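PDB 3FI7: Lmo1076 protein from Listeria monocytogenes serovar 1/2a, which hydrolyses cell-wall peptidoglycan as an autoinhibited autolysin, this chain being its catalytic N-acetylglucosaminidase domain of the GH73 family. Local coordinates for residues A[47-59]-A[142-156]. Numbering follows the deposited sequence.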
loop_
_atom_site.group_PDB
_atom_site.type_symbol
_atom_site.label_atom_id
_atom_site.label_comp_id
_atom_site.label_asym_id
_atom_site.label_seq_id
_atom_site.Cartn_x
_atom_site.Cartn_y
_atom_site.Cartn_z
ATOM N N LYS A 47 12.144 8.689 4.698
ATOM C CA LYS A 47 12.903 8.243 5.860
ATOM C C LYS A 47 13.563 6.866 5.654
ATOM O O LYS A 47 14.671 6.633 6.122
ATOM C CB LYS A 47 11.989 8.225 7.082
ATOM C CG LYS A 47 12.593 7.626 8.326
ATOM C CD LYS A 47 11.592 7.701 9.464
ATOM C CE LYS A 47 12.076 6.953 10.687
ATOM N NZ LYS A 47 11.044 6.995 11.762
ATOM N N TYR A 48 12.885 5.966 4.945
ATOM C CA TYR A 48 13.407 4.620 4.704
ATOM C C TYR A 48 13.907 4.400 3.274
ATOM O O TYR A 48 14.200 3.268 2.888
ATOM C CB TYR A 48 12.347 3.568 5.042
ATOM C CG TYR A 48 11.981 3.526 6.505
ATOM C CD1 TYR A 48 12.665 2.701 7.389
ATOM C CD2 TYR A 48 10.958 4.316 7.004
ATOM C CE1 TYR A 48 12.335 2.662 8.729
ATOM C CE2 TYR A 48 10.624 4.287 8.341
ATOM C CZ TYR A 48 11.313 3.458 9.201
ATOM O OH TYR A 48 10.976 3.427 10.537
ATOM N N ASN A 49 14.001 5.481 2.500
ATOM C CA ASN A 49 14.430 5.439 1.091
ATOM C C ASN A 49 13.774 4.344 0.223
ATOM O O ASN A 49 14.453 3.491 -0.345
ATOM C CB ASN A 49 15.963 5.395 0.977
ATOM C CG ASN A 49 16.464 5.917 -0.369
ATOM O OD1 ASN A 49 15.860 6.814 -0.962
ATOM N ND2 ASN A 49 17.565 5.351 -0.858
ATOM N N LEU A 50 12.447 4.388 0.130
ATOM C CA LEU A 50 11.667 3.462 -0.687
ATOM C C LEU A 50 10.801 4.260 -1.666
ATOM O O LEU A 50 10.731 5.485 -1.568
ATOM C CB LEU A 50 10.763 2.627 0.213
ATOM C CG LEU A 50 11.415 1.899 1.389
ATOM C CD1 LEU A 50 10.349 1.237 2.254
ATOM C CD2 LEU A 50 12.399 0.867 0.882
ATOM N N TYR A 51 10.144 3.582 -2.606
ATOM C CA TYR A 51 9.182 4.262 -3.494
ATOM C C TYR A 51 7.803 4.394 -2.846
ATOM O O TYR A 51 7.166 3.388 -2.519
ATOM C CB TYR A 51 9.009 3.516 -4.825
ATOM C CG TYR A 51 10.139 3.674 -5.810
ATOM C CD1 TYR A 51 10.224 4.798 -6.617
ATOM C CD2 TYR A 51 11.118 2.683 -5.949
ATOM C CE1 TYR A 51 11.258 4.947 -7.532
ATOM C CE2 TYR A 51 12.153 2.820 -6.856
ATOM C CZ TYR A 51 12.223 3.960 -7.644
ATOM O OH TYR A 51 13.247 4.112 -8.555
ATOM N N PRO A 52 7.326 5.635 -2.677
ATOM C CA PRO A 52 5.967 5.877 -2.175
ATOM C C PRO A 52 4.916 5.257 -3.100
ATOM O O PRO A 52 3.865 4.795 -2.644
ATOM C CB PRO A 52 5.836 7.408 -2.218
ATOM C CG PRO A 52 7.205 7.926 -2.262
ATOM C CD PRO A 52 8.065 6.884 -2.923
ATOM N N SER A 53 5.190 5.254 -4.399
ATOM C CA SER A 53 4.230 4.713 -5.351
ATOM C C SER A 53 4.040 3.228 -5.090
ATOM O O SER A 53 2.940 2.703 -5.208
ATOM C CB SER A 53 4.696 4.934 -6.788
ATOM O OG SER A 53 5.966 4.346 -6.988
ATOM N N VAL A 54 5.121 2.553 -4.726
ATOM C CA VAL A 54 5.065 1.120 -4.489
ATOM C C VAL A 54 4.362 0.830 -3.156
ATOM O O VAL A 54 3.582 -0.119 -3.041
ATOM C CB VAL A 54 6.480 0.504 -4.534
ATOM C CG1 VAL A 54 6.466 -0.947 -4.069
ATOM C CG2 VAL A 54 7.050 0.624 -5.949
ATOM N N MET A 55 4.616 1.668 -2.158
ATOM C CA MET A 55 3.946 1.522 -0.863
ATOM C C MET A 55 2.432 1.748 -0.949
ATOM O O MET A 55 1.641 1.011 -0.351
ATOM C CB MET A 55 4.543 2.479 0.172
ATOM C CG MET A 55 3.864 2.370 1.539
ATOM S SD MET A 55 4.492 3.523 2.786
ATOM C CE MET A 55 5.896 2.606 3.414
ATOM N N ILE A 56 2.034 2.781 -1.685
ATOM C CA ILE A 56 0.622 3.099 -1.817
ATOM C C ILE A 56 -0.071 1.984 -2.596
ATOM O O ILE A 56 -1.152 1.549 -2.226
ATOM C CB ILE A 56 0.408 4.471 -2.504
ATOM C CG1 ILE A 56 0.932 5.597 -1.610
ATOM C CG2 ILE A 56 -1.056 4.685 -2.827
ATOM C CD1 ILE A 56 1.277 6.876 -2.365
ATOM N N ALA A 57 0.563 1.512 -3.666
ATOM C CA ALA A 57 -0.005 0.408 -4.444
ATOM C C ALA A 57 -0.130 -0.862 -3.598
ATOM O O ALA A 57 -1.144 -1.553 -3.652
ATOM C CB ALA A 57 0.826 0.140 -5.676
ATOM N N GLN A 58 0.894 -1.160 -2.804
ATOM C CA GLN A 58 0.828 -2.312 -1.910
ATOM C C GLN A 58 -0.301 -2.167 -0.907
ATOM O O GLN A 58 -1.040 -3.121 -0.664
ATOM C CB GLN A 58 2.148 -2.529 -1.165
ATOM C CG GLN A 58 3.149 -3.355 -1.923
ATOM C CD GLN A 58 4.198 -3.958 -1.009
ATOM O OE1 GLN A 58 5.032 -3.246 -0.452
ATOM N NE2 GLN A 58 4.164 -5.280 -0.852
ATOM N N ALA A 59 -0.445 -0.974 -0.331
ATOM C CA ALA A 59 -1.481 -0.768 0.676
ATOM C C ALA A 59 -2.862 -0.979 0.086
ATOM O O ALA A 59 -3.712 -1.583 0.728
ATOM C CB ALA A 59 -1.378 0.603 1.309
ATOM N N TRP A 142 14.792 -1.355 -2.600
ATOM C CA TRP A 142 15.377 -0.147 -2.032
ATOM C C TRP A 142 15.612 0.838 -3.159
ATOM O O TRP A 142 16.055 0.468 -4.245
ATOM C CB TRP A 142 16.697 -0.422 -1.297
ATOM C CG TRP A 142 16.586 -1.382 -0.161
ATOM C CD1 TRP A 142 15.439 -1.792 0.468
ATOM C CD2 TRP A 142 17.670 -2.037 0.511
ATOM N NE1 TRP A 142 15.745 -2.674 1.478
ATOM C CE2 TRP A 142 17.106 -2.843 1.527
ATOM C CE3 TRP A 142 19.061 -2.028 0.348
ATOM C CZ2 TRP A 142 17.887 -3.632 2.377
ATOM C CZ3 TRP A 142 19.839 -2.812 1.194
ATOM C CH2 TRP A 142 19.248 -3.606 2.194
ATOM N N ARG A 143 15.327 2.101 -2.897
ATOM C CA ARG A 143 15.399 3.095 -3.946
ATOM C C ARG A 143 16.817 3.277 -4.498
ATOM O O ARG A 143 16.983 3.557 -5.685
ATOM C CB ARG A 143 14.801 4.418 -3.467
ATOM C CG ARG A 143 14.327 5.257 -4.608
ATOM C CD ARG A 143 13.376 6.343 -4.183
ATOM N NE ARG A 143 13.081 7.178 -5.341
ATOM C CZ ARG A 143 12.208 8.172 -5.340
ATOM N NH1 ARG A 143 11.532 8.463 -4.232
ATOM N NH2 ARG A 143 12.008 8.863 -6.449
ATOM N N GLU A 144 17.836 3.100 -3.656
ATOM C CA GLU A 144 19.218 3.208 -4.131
ATOM C C GLU A 144 19.644 2.043 -5.034
ATOM O O GLU A 144 20.702 2.103 -5.648
ATOM C CB GLU A 144 20.224 3.407 -2.980
ATOM C CG GLU A 144 20.442 2.188 -2.069
ATOM C CD GLU A 144 19.421 2.097 -0.935
ATOM O OE1 GLU A 144 19.735 1.454 0.088
ATOM O OE2 GLU A 144 18.306 2.662 -1.061
ATOM N N ASN A 145 18.822 0.998 -5.128
ATOM C CA ASN A 145 19.119 -0.124 -6.025
ATOM C C ASN A 145 18.125 -0.281 -7.174
ATOM O O ASN A 145 18.326 -1.108 -8.059
ATOM C CB ASN A 145 19.150 -1.448 -5.258
ATOM C CG ASN A 145 20.252 -1.507 -4.225
ATOM O OD1 ASN A 145 21.322 -0.930 -4.404
ATOM N ND2 ASN A 145 19.994 -2.217 -3.133
ATOM N N ALA A 146 17.034 0.473 -7.147
ATOM C CA ALA A 146 15.997 0.304 -8.161
ATOM C C ALA A 146 15.895 1.546 -9.036
ATOM O O ALA A 146 15.465 2.596 -8.570
ATOM C CB ALA A 146 14.655 -0.010 -7.505
ATOM N N LYS A 147 16.298 1.431 -10.299
ATOM C CA LYS A 147 16.298 2.590 -11.191
ATOM C C LYS A 147 14.895 3.177 -11.331
ATOM O O LYS A 147 14.706 4.387 -11.261
ATOM C CB LYS A 147 16.870 2.229 -12.564
ATOM C CG LYS A 147 18.374 2.022 -12.565
ATOM C CD LYS A 147 18.882 1.576 -13.927
ATOM C CE LYS A 147 20.387 1.330 -13.900
ATOM N NZ LYS A 147 20.914 0.904 -15.230
ATOM N N THR A 148 13.914 2.308 -11.532
ATOM C CA THR A 148 12.523 2.734 -11.578
ATOM C C THR A 148 11.710 1.877 -10.627
ATOM O O THR A 148 12.192 0.857 -10.124
ATOM C CB THR A 148 11.919 2.563 -12.976
ATOM O OG1 THR A 148 11.747 1.169 -13.243
ATOM C CG2 THR A 148 12.827 3.177 -14.042
ATOM N N TYR A 149 10.464 2.277 -10.408
ATOM C CA TYR A 149 9.582 1.535 -9.525
ATOM C C TYR A 149 9.339 0.115 -10.034
ATOM O O TYR A 149 9.075 -0.792 -9.249
ATOM C CB TYR A 149 8.260 2.276 -9.346
ATOM C CG TYR A 149 7.407 2.330 -10.588
ATOM C CD1 TYR A 149 7.485 3.408 -11.467
ATOM C CD2 TYR A 149 6.512 1.311 -10.879
ATOM C CE1 TYR A 149 6.691 3.461 -12.605
ATOM C CE2 TYR A 149 5.717 1.357 -12.009
ATOM C CZ TYR A 149 5.809 2.434 -12.866
ATOM O OH TYR A 149 5.016 2.472 -13.988
ATOM N N LYS A 150 9.438 -0.077 -11.346
ATOM C CA LYS A 150 9.268 -1.407 -11.933
ATOM C C LYS A 150 10.332 -2.405 -11.470
ATOM O O LYS A 150 10.066 -3.602 -11.373
ATOM C CB LYS A 150 9.230 -1.334 -13.457
ATOM C CG LYS A 150 7.973 -0.649 -13.977
ATOM C CD LYS A 150 7.749 -0.930 -15.451
ATOM C CE LYS A 150 6.460 -0.289 -15.914
ATOM N NZ LYS A 150 6.114 -0.684 -17.297
ATOM N N ASP A 151 11.535 -1.918 -11.181
ATOM C CA ASP A 151 12.568 -2.792 -10.632
ATOM C C ASP A 151 12.167 -3.205 -9.228
ATOM O O ASP A 151 12.367 -4.350 -8.827
ATOM C CB ASP A 151 13.923 -2.086 -10.607
ATOM C CG ASP A 151 14.376 -1.661 -11.991
ATOM O OD1 ASP A 151 14.709 -0.468 -12.176
ATOM O OD2 ASP A 151 14.383 -2.527 -12.895
ATOM N N ALA A 152 11.579 -2.265 -8.492
ATOM C CA ALA A 152 11.149 -2.530 -7.133
ATOM C C ALA A 152 10.001 -3.535 -7.100
ATOM O O ALA A 152 10.037 -4.477 -6.313
ATOM C CB ALA A 152 10.761 -1.242 -6.435
ATOM N N THR A 153 8.992 -3.351 -7.953
ATOM C CA THR A 153 7.846 -4.255 -7.928
ATOM C C THR A 153 8.288 -5.654 -8.371
ATOM O O THR A 153 7.887 -6.657 -7.776
ATOM C CB THR A 153 6.658 -3.757 -8.787
ATOM O OG1 THR A 153 7.057 -3.655 -10.158
ATOM C CG2 THR A 153 6.158 -2.391 -8.297
ATOM N N ALA A 154 9.123 -5.711 -9.405
ATOM C CA ALA A 154 9.672 -6.980 -9.875
ATOM C C ALA A 154 10.422 -7.686 -8.749
ATOM O O ALA A 154 10.384 -8.900 -8.648
ATOM C CB ALA A 154 10.596 -6.774 -11.084
ATOM N N TRP A 155 11.091 -6.923 -7.891
ATOM C CA TRP A 155 11.791 -7.535 -6.765
ATOM C C TRP A 155 10.834 -8.111 -5.711
ATOM O O TRP A 155 11.112 -9.151 -5.117
ATOM C CB TRP A 155 12.788 -6.562 -6.123
ATOM C CG TRP A 155 13.773 -7.265 -5.232
ATOM C CD1 TRP A 155 13.707 -7.394 -3.873
ATOM C CD2 TRP A 155 14.961 -7.956 -5.642
ATOM N NE1 TRP A 155 14.780 -8.115 -3.414
ATOM C CE2 TRP A 155 15.564 -8.476 -4.477
ATOM C CE3 TRP A 155 15.574 -8.183 -6.881
ATOM C CZ2 TRP A 155 16.757 -9.208 -4.512
ATOM C CZ3 TRP A 155 16.759 -8.917 -6.914
ATOM C CH2 TRP A 155 17.338 -9.419 -5.736
ATOM N N LEU A 156 9.711 -7.440 -5.481
ATOM C CA LEU A 156 8.739 -7.899 -4.492
ATOM C C LEU A 156 8.052 -9.199 -4.918
ATOM O O LEU A 156 7.676 -10.016 -4.080
ATOM C CB LEU A 156 7.689 -6.815 -4.223
ATOM C CG LEU A 156 8.212 -5.497 -3.632
ATOM C CD1 LEU A 156 7.087 -4.481 -3.516
ATOM C CD2 LEU A 156 8.847 -5.737 -2.272
HETATM O O HOH W 1 11.345 8.186 -1.436
#
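Tyr51 turns its CG away from its own carbonyl carbon (chi1 -76°), which sends the phenol into residues 142-148, while Arg143, extended with CG opposite its backbone N (chi1 -156°), lies across that ring. In this lysozyme-like glucosaminidase domain the pair joins the start of helix 52-63, where Tyr51 is the N-cap residue, to the residues leading into helix 149-156. The Tyr51 ring is clasped on both faces by CH-pi contacts: Arg143 CG stands 4.1 Å from the ring centroid, offset toward the rim, and Tyr149 CA covers the centre of the opposite face. Farther along the arginine, NE comes within 3.6 Å of Tyr51 CE1, the guanidinium tilted against the ring. At the ring edge, Tyr51 OH donates to Ala146 O (2.7 Å), approaching from above the carbonyl plane, and, with the two face contacts, holds the phenol in place. Thr148 and Asp151 form a capping box at the start of helix 149-156, with Thr148 N bonded to Asp151 OD1. Beyond the tyrosine, Val54 enters as a knob among Tyr149, Ala152, Thr153 and Leu156; its CG1 meets Leu156 CD1 tip to tip at 3.6 Å. The short helical segments pass 10.0 Å apart at a crossing angle of -44°. Asn49, the C-prime residue of the Schellman motif that ends helix 29-47, offers its O to Arg143 N (3.0 Å), a nearly straight bond. Its ND2 makes a weak bond to Glu144 OE2, and Glu144 OE1 forms a salt bridge with Arg128. The guanidinium is held at two nitrogens: NH2 donates to O of Asp183, the C-terminal residue, and Arg143 NH1 to a water in the guanidinium plane (2.8 Å to its O) that in turn donates to Leu50 O.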